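Local atomic coordinates of erythrocyte membrane protein 1 (Plasmodium falciparum, PDB entry 6S8T), a protein that probably binds host cell-surface receptors, this chain being the ICAM-1-binding DBLbeta domain of a much longer adhesin of the malaria parasite. Residues Q22-E25 / D26-E30; P244-Q247 / L248-W252. One frame throughout, in Å; residues are numbered along the deposited sequence.

Contact 1 of 2, residues Q22-E25 / D26-E30; sequences QMHE and DAQTE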
loop_
_atom_site.group_PDB
_atom_site.type_symbol
_atom_site.label_atom_id
_atom_site.label_comp_id
_atom_site.label_asym_id
_atom_site.label_seq_id
_atom_site.Cartn_x
_atom_site.Cartn_y
_atom_site.Cartn_z
ATOM N N GLN A 22 -13.016 -13.573 2.975
ATOM C CA GLN A 22 -12.830 -15.019 2.902
ATOM C C GLN A 22 -11.411 -15.415 3.294
ATOM O O GLN A 22 -11.211 -16.412 3.997
ATOM C CB GLN A 22 -13.161 -15.522 1.496
ATOM C CG GLN A 22 -12.907 -17.009 1.283
ATOM C CD GLN A 22 -13.205 -17.446 -0.136
ATOM O OE1 GLN A 22 -14.027 -16.840 -0.824
ATOM N NE2 GLN A 22 -12.528 -18.495 -0.590
ATOM N N MET A 23 -10.413 -14.646 2.849
ATOM C CA MET A 23 -9.034 -14.925 3.237
ATOM C C MET A 23 -8.835 -14.770 4.743
ATOM O O MET A 23 -8.069 -15.533 5.345
ATOM C CB MET A 23 -8.074 -14.009 2.469
ATOM C CG MET A 23 -8.144 -14.141 0.948
ATOM S SD MET A 23 -7.623 -15.759 0.332
ATOM C CE MET A 23 -7.953 -15.576 -1.420
ATOM N N HIS A 24 -9.513 -13.797 5.363
ATOM C CA HIS A 24 -9.406 -13.607 6.809
ATOM C C HIS A 24 -9.968 -14.798 7.575
ATOM O O HIS A 24 -9.377 -15.240 8.569
ATOM C CB HIS A 24 -10.128 -12.328 7.230
ATOM C CG HIS A 24 -10.328 -12.206 8.712
ATOM N ND1 HIS A 24 -9.279 -12.136 9.604
ATOM C CD2 HIS A 24 -11.458 -12.138 9.457
ATOM C CE1 HIS A 24 -9.754 -12.030 10.834
ATOM N NE2 HIS A 24 -11.073 -12.029 10.771
ATOM N N GLU A 25 -11.116 -15.322 7.139
ATOM C CA GLU A 25 -11.706 -16.471 7.818
ATOM C C GLU A 25 -10.800 -17.690 7.720
ATOM O O GLU A 25 -10.618 -18.416 8.703
ATOM C CB GLU A 25 -13.086 -16.779 7.234
ATOM C CG GLU A 25 -14.109 -15.666 7.413
ATOM C CD GLU A 25 -14.312 -15.282 8.865
ATOM O OE1 GLU A 25 -14.233 -14.077 9.181
ATOM O OE2 GLU A 25 -14.543 -16.187 9.695
ATOM N N ASP A 26 -10.214 -17.924 6.542
ATOM C CA ASP A 26 -9.330 -19.072 6.363
ATOM C C ASP A 26 -8.106 -18.976 7.266
ATOM O O ASP A 26 -7.674 -19.978 7.848
ATOM C CB ASP A 26 -8.908 -19.183 4.898
ATOM C CG ASP A 26 -10.076 -19.476 3.972
ATOM O OD1 ASP A 26 -11.198 -19.705 4.474
ATOM O OD2 ASP A 26 -9.871 -19.472 2.738
ATOM N N ALA A 27 -7.529 -17.776 7.391
ATOM C CA ALA A 27 -6.384 -17.595 8.277
ATOM C C ALA A 27 -6.775 -17.781 9.736
ATOM O O ALA A 27 -5.988 -18.317 10.526
ATOM C CB ALA A 27 -5.766 -16.211 8.064
ATOM N N GLN A 28 -7.982 -17.349 10.109
ATOM C CA GLN A 28 -8.443 -17.504 11.486
ATOM C C GLN A 28 -8.570 -18.977 11.861
ATOM O O GLN A 28 -8.075 -19.412 12.907
ATOM C CB GLN A 28 -9.782 -16.785 11.665
ATOM C CG GLN A 28 -10.256 -16.672 13.104
ATOM C CD GLN A 28 -9.765 -15.407 13.781
ATOM O OE1 GLN A 28 -9.800 -15.293 15.006
ATOM N NE2 GLN A 28 -9.310 -14.448 12.984
ATOM N N THR A 29 -9.225 -19.764 11.006
ATOM C CA THR A 29 -9.444 -21.171 11.319
ATOM C C THR A 29 -8.139 -21.959 11.291
ATOM O O THR A 29 -7.940 -22.869 12.106
ATOM C CB THR A 29 -10.460 -21.773 10.347
ATOM O OG1 THR A 29 -9.936 -21.726 9.015
ATOM C CG2 THR A 29 -11.765 -20.993 10.396
ATOM N N GLU A 30 -7.234 -21.628 10.365
ATOM C CA GLU A 30 -5.965 -22.347 10.298
ATOM C C GLU A 30 -5.080 -22.034 11.496
ATOM O O GLU A 30 -4.333 -22.905 11.958
ATOM C CB GLU A 30 -5.238 -22.025 8.991
ATOM C CG GLU A 30 -5.793 -22.763 7.779
ATOM C CD GLU A 30 -5.613 -24.271 7.877
ATOM O OE1 GLU A 30 -4.496 -24.719 8.219
ATOM O OE2 GLU A 30 -6.590 -25.010 7.620
#
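Four successive i to i+4 hydrogen bonds, D26 N to Q22 O, A27 N to M23 O, Q28 N to H24 O and T29 N to E25 O, tie residues 22-25 to residues 26-30 as one regular alpha-helical run, with donor-acceptor distances of 3.0 to 3.1 Å. On one flank H24 and Q28, a turn apart, lie side by side and point the same way. The amide nitrogen NE2 of Q28 comes within 3.3 Å of H24 CE1, its plane turned 67° from the imidazole, which it approaches obliquely. Both side chains leave the backbone with CG anti to N, and a bend at chi2 (90°) swings the Q28 amide round to the ring. The polar partner of the imidazole is Y290, whose OH is hydrogen-bonded to H24 ND1 and whose ring also meets it. On roughly the opposite side of the helix, Q22 and D26 approach most closely at Q22 CG to D26 OD2, 4.2 Å; the Q22 chain runs out straight, and its NE2 is hydrogen-bonded to E397. This is i to i+4 pairing on helix 16-32 of the DBL domain, a largely helical, disulfide-linked fold; the helix lies at the surface with H24, A27 and Q28 touching helix 246-268, while M23 packs on H393 and F394 of helix 388-402. Further along, T29 turns its hydroxyl back to the chain: with chi1 at 63°, OG1 sits between the backbone N and carbonyl carbon and donates to D26 O at 3.1 Å, from above the carbonyl plane. E30 N reaches that oxygen from the same face, so two donors grip it. T29 CG2 rests 3.3 Å from E25 O.

Contact 2 of 2, residues P244-Q247 / L248-W252; sequences PYKQ and LREDW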
loop_
_atom_site.group_PDB
_atom_site.type_symbol
_atom_site.label_atom_id
_atom_site.label_comp_id
_atom_site.label_asym_id
_atom_site.label_seq_id
_atom_site.Cartn_x
_atom_site.Cartn_y
_atom_site.Cartn_z
ATOM N N PRO A 244 11.154 -17.405 6.441
ATOM C CA PRO A 244 11.346 -18.246 7.632
ATOM C C PRO A 244 10.245 -18.016 8.658
ATOM O O PRO A 244 9.813 -16.884 8.889
ATOM C CB PRO A 244 12.714 -17.802 8.163
ATOM C CG PRO A 244 13.404 -17.185 6.987
ATOM C CD PRO A 244 12.321 -16.545 6.174
ATOM N N TYR A 245 9.790 -19.114 9.267
ATOM C CA TYR A 245 8.712 -19.091 10.262
ATOM C C TYR A 245 7.425 -18.507 9.680
ATOM O O TYR A 245 6.692 -17.787 10.360
ATOM C CB TYR A 245 9.131 -18.330 11.522
ATOM C CG TYR A 245 10.457 -18.780 12.093
ATOM C CD1 TYR A 245 10.549 -19.936 12.859
ATOM C CD2 TYR A 245 11.615 -18.050 11.864
ATOM C CE1 TYR A 245 11.763 -20.351 13.380
ATOM C CE2 TYR A 245 12.831 -18.456 12.381
ATOM C CZ TYR A 245 12.899 -19.605 13.137
ATOM O OH TYR A 245 14.107 -20.012 13.652
ATOM N N LYS A 246 7.147 -18.839 8.415
ATOM C CA LYS A 246 5.998 -18.271 7.711
ATOM C C LYS A 246 4.706 -18.456 8.501
ATOM O O LYS A 246 3.956 -17.496 8.715
ATOM C CB LYS A 246 5.865 -18.911 6.327
ATOM C CG LYS A 246 4.532 -18.627 5.642
ATOM C CD LYS A 246 4.163 -19.714 4.642
ATOM C CE LYS A 246 4.934 -19.575 3.342
ATOM N NZ LYS A 246 4.455 -18.413 2.544
ATOM N N GLN A 247 4.432 -19.689 8.940
ATOM C CA GLN A 247 3.164 -19.976 9.607
ATOM C C GLN A 247 3.092 -19.321 10.981
ATOM O O GLN A 247 2.053 -18.762 11.353
ATOM C CB GLN A 247 2.960 -21.489 9.719
ATOM C CG GLN A 247 2.832 -22.199 8.377
ATOM C CD GLN A 247 2.568 -23.689 8.518
ATOM O OE1 GLN A 247 1.666 -24.230 7.878
ATOM N NE2 GLN A 247 3.356 -24.360 9.355
ATOM N N LEU A 248 4.180 -19.381 11.752
ATOM C CA LEU A 248 4.189 -18.764 13.075
ATOM C C LEU A 248 3.969 -17.258 12.996
ATOM O O LEU A 248 3.337 -16.674 13.885
ATOM C CB LEU A 248 5.507 -19.069 13.786
ATOM C CG LEU A 248 5.630 -18.618 15.244
ATOM C CD1 LEU A 248 4.648 -19.381 16.124
ATOM C CD2 LEU A 248 7.056 -18.792 15.746
ATOM N N ARG A 249 4.473 -16.612 11.943
ATOM C CA ARG A 249 4.291 -15.172 11.801
ATOM C C ARG A 249 2.899 -14.820 11.286
ATOM O O ARG A 249 2.355 -13.772 11.654
ATOM C CB ARG A 249 5.371 -14.606 10.881
ATOM C CG ARG A 249 6.777 -14.779 11.437
ATOM C CD ARG A 249 7.840 -14.633 10.362
ATOM N NE ARG A 249 7.996 -13.256 9.910
ATOM C CZ ARG A 249 8.974 -12.844 9.109
ATOM N NH1 ARG A 249 9.880 -13.711 8.676
ATOM N NH2 ARG A 249 9.048 -11.569 8.743
ATOM N N GLU A 250 2.310 -15.676 10.441
ATOM C CA GLU A 250 0.922 -15.479 10.032
ATOM C C GLU A 250 -0.023 -15.594 11.222
ATOM O O GLU A 250 -0.964 -14.801 11.356
ATOM C CB GLU A 250 0.534 -16.494 8.950
ATOM C CG GLU A 250 1.114 -16.216 7.566
ATOM C CD GLU A 250 0.903 -17.364 6.581
ATOM O OE1 GLU A 250 0.453 -18.454 7.002
ATOM O OE2 GLU A 250 1.192 -17.174 5.379
ATOM N N ASP A 251 0.216 -16.575 12.098
ATOM C CA ASP A 251 -0.664 -16.781 13.244
ATOM C C ASP A 251 -0.524 -15.656 14.266
ATOM O O ASP A 251 -1.524 -15.203 14.835
ATOM C CB ASP A 251 -0.373 -18.137 13.886
ATOM C CG ASP A 251 -0.729 -19.312 12.977
ATOM O OD1 ASP A 251 -1.264 -19.084 11.873
ATOM O OD2 ASP A 251 -0.469 -20.465 13.372
ATOM N N TRP A 252 0.707 -15.197 14.518
ATOM C CA TRP A 252 0.898 -14.072 15.432
ATOM C C TRP A 252 0.159 -12.835 14.937
ATOM O O TRP A 252 -0.432 -12.097 15.733
ATOM C CB TRP A 252 2.387 -13.767 15.607
ATOM C CG TRP A 252 2.668 -12.714 16.656
ATOM C CD1 TRP A 252 2.949 -12.925 17.975
ATOM C CD2 TRP A 252 2.688 -11.291 16.467
ATOM N NE1 TRP A 252 3.147 -11.725 18.617
ATOM C CE2 TRP A 252 2.991 -10.707 17.713
ATOM C CE3 TRP A 252 2.478 -10.456 15.364
ATOM C CZ2 TRP A 252 3.090 -9.327 17.887
ATOM C CZ3 TRP A 252 2.579 -9.084 15.540
ATOM C CH2 TRP A 252 2.879 -8.535 16.792
#
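R249 reaches back past the start of its helix to P244, NH1 donating to P244 O at 3.2 Å in a fairly straight bond (162° at the hydrogen). The oxygen lies at the guanidinium edge, 9° out of its plane, and the donor in the carbonyl plane. A bend at chi3 (72°) brings the group to this carbonyl, while NE and NH2 are held by I193 O and Q208 OE1, so three bonds fix its rotation. Y245 is the N-cap, and its carbonyl oxygen takes R249 N at 3.0 Å in the first of three i to i+4 bonds across the two segments, then E250 N to K246 O and D251 N to Q247 O. D238 holds the first turn, OD2 accepting from L248 N and OD1, weakly, from Q247 N. K246 and E250 run alongside each other, K246 CG 3.7 Å from E250 OE2; the lysine NZ stays 4.5 Å from that oxygen, too far for a salt bridge, and R196 is the carboxylate's salt-bridge partner. The buried carboxylate of D251 is held by R34 (salt bridge, OD1) and Y235 (hydrogen bond, OD2). Near the cap, Y245 CB meets L248 CB at 4.3 Å and R249 CD at 4.1 Å. Within the Duffy binding domain, L248 and R249 pack on I218, L211 and F215 of helix 202-221, and W252 on I138, L141 and L142 of helix 137-163.

Contact 1 precedes contact 2 by more than two hundred residues, yet in space their centres are about 14 Å apart and their nearest atoms about 5 Å, without touching. Residues 22-30 belong to helix 16-32, whereas residues 244-252 form the start of helix 246-268. The helices touch just beyond contact 2, where E254 meets H24, A27 and Q28, and R257 meets H24. R34, just past helix 16-32, adds a second tie through its salt bridge to D251. Both contacts sit about 21 Å from the centre of the chain, on the same side, where two helices far apart in sequence pack against each other within the DBL domain.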